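Local coordinates for protein RNA silencing suppressor p19 (PDB 4J39) that suppresses RNA silencing for a plant virus by binding short interfering RNA duplexes as a homodimer, probably selecting them by length like a caliper, at residues T5-L10 against N74-R79. Residues are numbered along the deposited sequence; the frame is centred on the assembly and turned at random.
With SO4 (sulfate ion), chain C.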
ATOM      1  N   THR A   5     -12.401 -21.612   4.272  1.00 52.72           N
ATOM      2  CA  THR A   5     -11.014 -21.719   4.810  1.00 48.60           C
ATOM      3  C   THR A   5     -10.363 -20.294   4.762  1.00 42.65           C
ATOM      4  O   THR A   5     -10.302 -19.611   3.739  1.00 39.64           O
ATOM      5  CB  THR A   5     -10.120 -22.732   4.057  1.00 51.22           C
ATOM      6  OG1 THR A   5     -10.399 -24.091   4.474  1.00 53.99           O
ATOM      7  CG2 THR A   5      -8.633 -22.491   4.363  1.00 47.57           C
ATOM      8  N   SER A   6      -9.936 -19.855   5.917  1.00 38.68           N
ATOM      9  CA  SER A   6      -9.394 -18.508   6.025  1.00 36.59           C
ATOM     10  C   SER A   6      -7.944 -18.459   5.565  1.00 34.99           C
ATOM     11  O   SER A   6      -7.225 -19.381   5.863  1.00 33.41           O
ATOM     12  CB  SER A   6      -9.353 -18.187   7.515  1.00 38.20           C
ATOM     13  OG  SER A   6      -8.998 -16.832   7.723  1.00 35.17           O
ATOM     14  N   PRO A   7      -7.458 -17.306   5.056  1.00 33.13           N
ATOM     15  CA  PRO A   7      -5.993 -17.126   4.881  1.00 32.70           C
ATOM     16  C   PRO A   7      -5.234 -16.908   6.166  1.00 31.66           C
ATOM     17  O   PRO A   7      -3.957 -16.958   6.161  1.00 33.22           O
ATOM     18  CB  PRO A   7      -5.924 -15.910   3.950  1.00 33.48           C
ATOM     19  CG  PRO A   7      -7.037 -15.171   4.339  1.00 34.45           C
ATOM     20  CD  PRO A   7      -8.155 -16.057   4.676  1.00 32.89           C
ATOM     21  N   PHE A   8      -5.951 -16.673   7.263  1.00 30.87           N
ATOM     22  CA  PHE A   8      -5.351 -16.338   8.556  1.00 30.13           C
ATOM     23  C   PHE A   8      -5.026 -17.582   9.390  1.00 33.53           C
ATOM     24  O   PHE A   8      -5.784 -18.598   9.378  1.00 33.26           O
ATOM     25  CB  PHE A   8      -6.167 -15.319   9.321  1.00 31.05           C
ATOM     26  CG  PHE A   8      -6.276 -14.021   8.631  1.00 30.11           C
ATOM     27  CD1 PHE A   8      -7.484 -13.635   8.052  1.00 29.21           C
ATOM     28  CD2 PHE A   8      -5.240 -13.120   8.539  1.00 28.75           C
ATOM     29  CE1 PHE A   8      -7.610 -12.468   7.419  1.00 29.34           C
ATOM     30  CE2 PHE A   8      -5.307 -12.006   7.845  1.00 29.22           C
ATOM     31  CZ  PHE A   8      -6.558 -11.584   7.312  1.00 30.81           C
ATOM     32  N   LYS A   9      -3.918 -17.533  10.114  1.00 32.68           N
ATOM     33  CA  LYS A   9      -3.415 -18.585  10.998  1.00 33.63           C
ATOM     34  C   LYS A   9      -3.564 -18.328  12.509  1.00 33.60           C
ATOM     35  O   LYS A   9      -3.268 -19.136  13.384  1.00 34.86           O
ATOM     36  CB  LYS A   9      -1.942 -18.815  10.661  1.00 31.63           C
ATOM     37  CG  LYS A   9      -1.605 -19.012   9.206  1.00 32.03           C
ATOM     38  CD  LYS A   9      -0.162 -19.365   8.980  1.00 37.79           C
ATOM     39  CE  LYS A   9       0.344 -20.707   9.602  1.00 43.43           C
ATOM     40  NZ  LYS A   9       1.836 -20.820   9.381  1.00 44.66           N
ATOM     41  N   LEU A  10      -4.108 -17.165  12.871  1.00 31.40           N
ATOM     42  CA  LEU A  10      -4.357 -16.821  14.219  1.00 32.72           C
ATOM     43  C   LEU A  10      -5.815 -16.300  14.296  1.00 32.11           C
ATOM     44  O   LEU A  10      -6.312 -15.731  13.352  1.00 34.51           O
ATOM     45  CB  LEU A  10      -3.446 -15.653  14.616  1.00 32.36           C
ATOM     46  CG  LEU A  10      -1.930 -15.819  14.730  1.00 35.59           C
ATOM     47  CD1 LEU A  10      -1.283 -14.518  15.111  1.00 39.05           C
ATOM     48  CD2 LEU A  10      -1.530 -17.019  15.678  1.00 40.79           C
ATOM     49  N   ASN A  74      -2.339 -18.495  -0.347  1.00 34.00           N
ATOM     50  CA  ASN A  74      -2.612 -19.208  -1.585  1.00 38.18           C
ATOM     51  C   ASN A  74      -3.645 -20.355  -1.368  1.00 37.43           C
ATOM     52  O   ASN A  74      -4.461 -20.629  -2.248  1.00 39.67           O
ATOM     53  CB  ASN A  74      -1.365 -19.840  -2.088  1.00 37.25           C
ATOM     54  CG  ASN A  74      -1.521 -20.283  -3.482  1.00 48.31           C
ATOM     55  OD1 ASN A  74      -1.711 -19.461  -4.399  1.00 54.37           O
ATOM     56  ND2 ASN A  74      -1.562 -21.608  -3.665  1.00 49.43           N
ATOM     57  N   TYR A  75      -3.570 -21.032  -0.247  1.00 38.73           N
ATOM     58  CA  TYR A  75      -4.514 -22.116   0.012  1.00 38.50           C
ATOM     59  C   TYR A  75      -5.923 -21.502   0.064  1.00 38.77           C
ATOM     60  O   TYR A  75      -6.916 -21.954  -0.630  1.00 41.39           O
ATOM     61  CB  TYR A  75      -4.154 -22.827   1.277  1.00 39.72           C
ATOM     62  CG  TYR A  75      -5.165 -23.914   1.461  1.00 42.08           C
ATOM     63  CD1 TYR A  75      -5.300 -24.912   0.438  1.00 45.70           C
ATOM     64  CD2 TYR A  75      -6.052 -23.912   2.547  1.00 42.01           C
ATOM     65  CE1 TYR A  75      -6.277 -25.908   0.546  1.00 45.61           C
ATOM     66  CE2 TYR A  75      -7.015 -24.945   2.682  1.00 45.97           C
ATOM     67  CZ  TYR A  75      -7.157 -25.910   1.651  1.00 47.43           C
ATOM     68  OH  TYR A  75      -8.141 -26.922   1.796  1.00 45.21           O
ATOM     69  N   ALA A  76      -6.080 -20.458   0.850  1.00 36.86           N
ATOM     70  CA  ALA A  76      -7.379 -19.805   0.929  1.00 35.47           C
ATOM     71  C   ALA A  76      -7.881 -19.254  -0.382  1.00 36.16           C
ATOM     72  O   ALA A  76      -9.109 -19.387  -0.756  1.00 37.76           O
ATOM     73  CB  ALA A  76      -7.288 -18.595   2.025  1.00 35.05           C
ATOM     74  N   ALA A  77      -7.045 -18.586  -1.130  1.00 35.19           N
ATOM     75  CA  ALA A  77      -7.388 -17.933  -2.346  1.00 36.92           C
ATOM     76  C   ALA A  77      -7.706 -18.962  -3.505  1.00 36.47           C
ATOM     77  O   ALA A  77      -8.569 -18.672  -4.322  1.00 41.37           O
ATOM     78  CB  ALA A  77      -6.251 -17.052  -2.841  1.00 35.44           C
ATOM     79  N   SER A  78      -7.056 -20.083  -3.496  1.00 39.63           N
ATOM     80  CA  SER A  78      -7.166 -21.115  -4.613  1.00 38.94           C
ATOM     81  C   SER A  78      -8.603 -21.704  -4.711  1.00 41.23           C
ATOM     82  O   SER A  78      -8.978 -22.231  -5.739  1.00 39.87           O
ATOM     83  CB  SER A  78      -6.073 -22.167  -4.566  1.00 39.48           C
ATOM     84  OG  SER A  78      -6.147 -22.943  -3.409  1.00 41.16           O
ATOM     85  N   ARG A  79      -9.348 -21.595  -3.625  1.00 40.42           N
ATOM     86  CA  ARG A  79     -10.765 -21.999  -3.592  1.00 41.69           C
ATOM     87  C   ARG A  79     -11.631 -21.228  -4.574  1.00 42.16           C
ATOM     88  O   ARG A  79     -12.724 -21.694  -5.007  1.00 44.34           O
ATOM     89  CB  ARG A  79     -11.234 -21.758  -2.162  1.00 42.26           C
ATOM     90  CG  ARG A  79     -12.714 -22.025  -1.883  1.00 37.72           C
ATOM     91  CD  ARG A  79     -13.038 -23.434  -2.319  1.00 35.93           C
ATOM     92  NE  ARG A  79     -14.414 -23.718  -2.032  1.00 36.86           N
ATOM     93  CZ  ARG A  79     -15.404 -23.287  -2.852  1.00 37.99           C
ATOM     94  NH1 ARG A  79     -15.161 -22.610  -3.939  1.00 35.03           N
ATOM     95  NH2 ARG A  79     -16.658 -23.614  -2.530  1.00 41.49           N
TER
HETATM   96  S   SO4 C 201     -12.347 -16.307   9.163  1.00 46.29           S
HETATM   97  O1  SO4 C 201     -11.160 -15.536   8.610  1.00 42.01           O
HETATM   98  O2  SO4 C 201     -12.922 -17.115   8.047  1.00 45.26           O
HETATM   99  O3  SO4 C 201     -13.309 -15.388   9.640  1.00 48.62           O
HETATM  100  O4  SO4 C 201     -11.834 -17.127  10.177  1.00 41.93           O
HETATM  101  O   HOH W   1     -11.110 -20.229   1.089  1.00 42.76           O
HETATM  102  O   HOH W   2     -10.418 -26.683   2.898  1.00 58.43           O
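Ala76, on helix 70-78, sets its methyl against the irregular N-terminal loop at Pro7. Its CB points at the backbone and lies 3.3 Å from Pro7 N, close also to the carbonyl carbon of Ser6 and the carbonyl oxygen of Thr5. Of the proline's side-chain carbons, CB comes nearest, 3.6 Å from Ala76 CB, with CD and then CG a little farther off. Pro7 is itself buried among Trp41, Phe43 and Phe48 of the β-sheet and Val73 of the same helix, and so lies between helix 70-78 and the sheet.

Nearer the N terminus, Thr5 meets Tyr75, the two side chains crossing at about a right angle. From Thr5 CB, which stands 4.1 Å from Tyr75 CE2, the branches part: CG2, anti to the backbone N, comes obliquely to the CD2 and CE2 atoms, 3.4 Å from Tyr75 CE2, while OG1, beside the backbone N, lies 3.9 Å from Tyr75 CE2. A water sits between Thr5 OG1 and Tyr75 OH, unusually close to the latter. A second water donates to Thr5 O and to Ala76 O, 2.8 Å from each, joining the loop to a helix carbonyl.

Ser6 turns its CB away from the helix. Its OG accepts from Phe8 N (3.1 Å, 162°), forming an ST turn, and donates to a sulfate, probably from the crystallisation liquor, that Arg50 also holds. Within the turn, the carbonyl oxygen of Pro7 is hydrogen-bonded to Ser72 OG of helix 70-78.

The buried part of the contact thus joins loop and helix by methyl-to-proline packing, beside that direct bond to Ser72; between the two segments themselves, van der Waals contact is supplemented by polar links that pass through water.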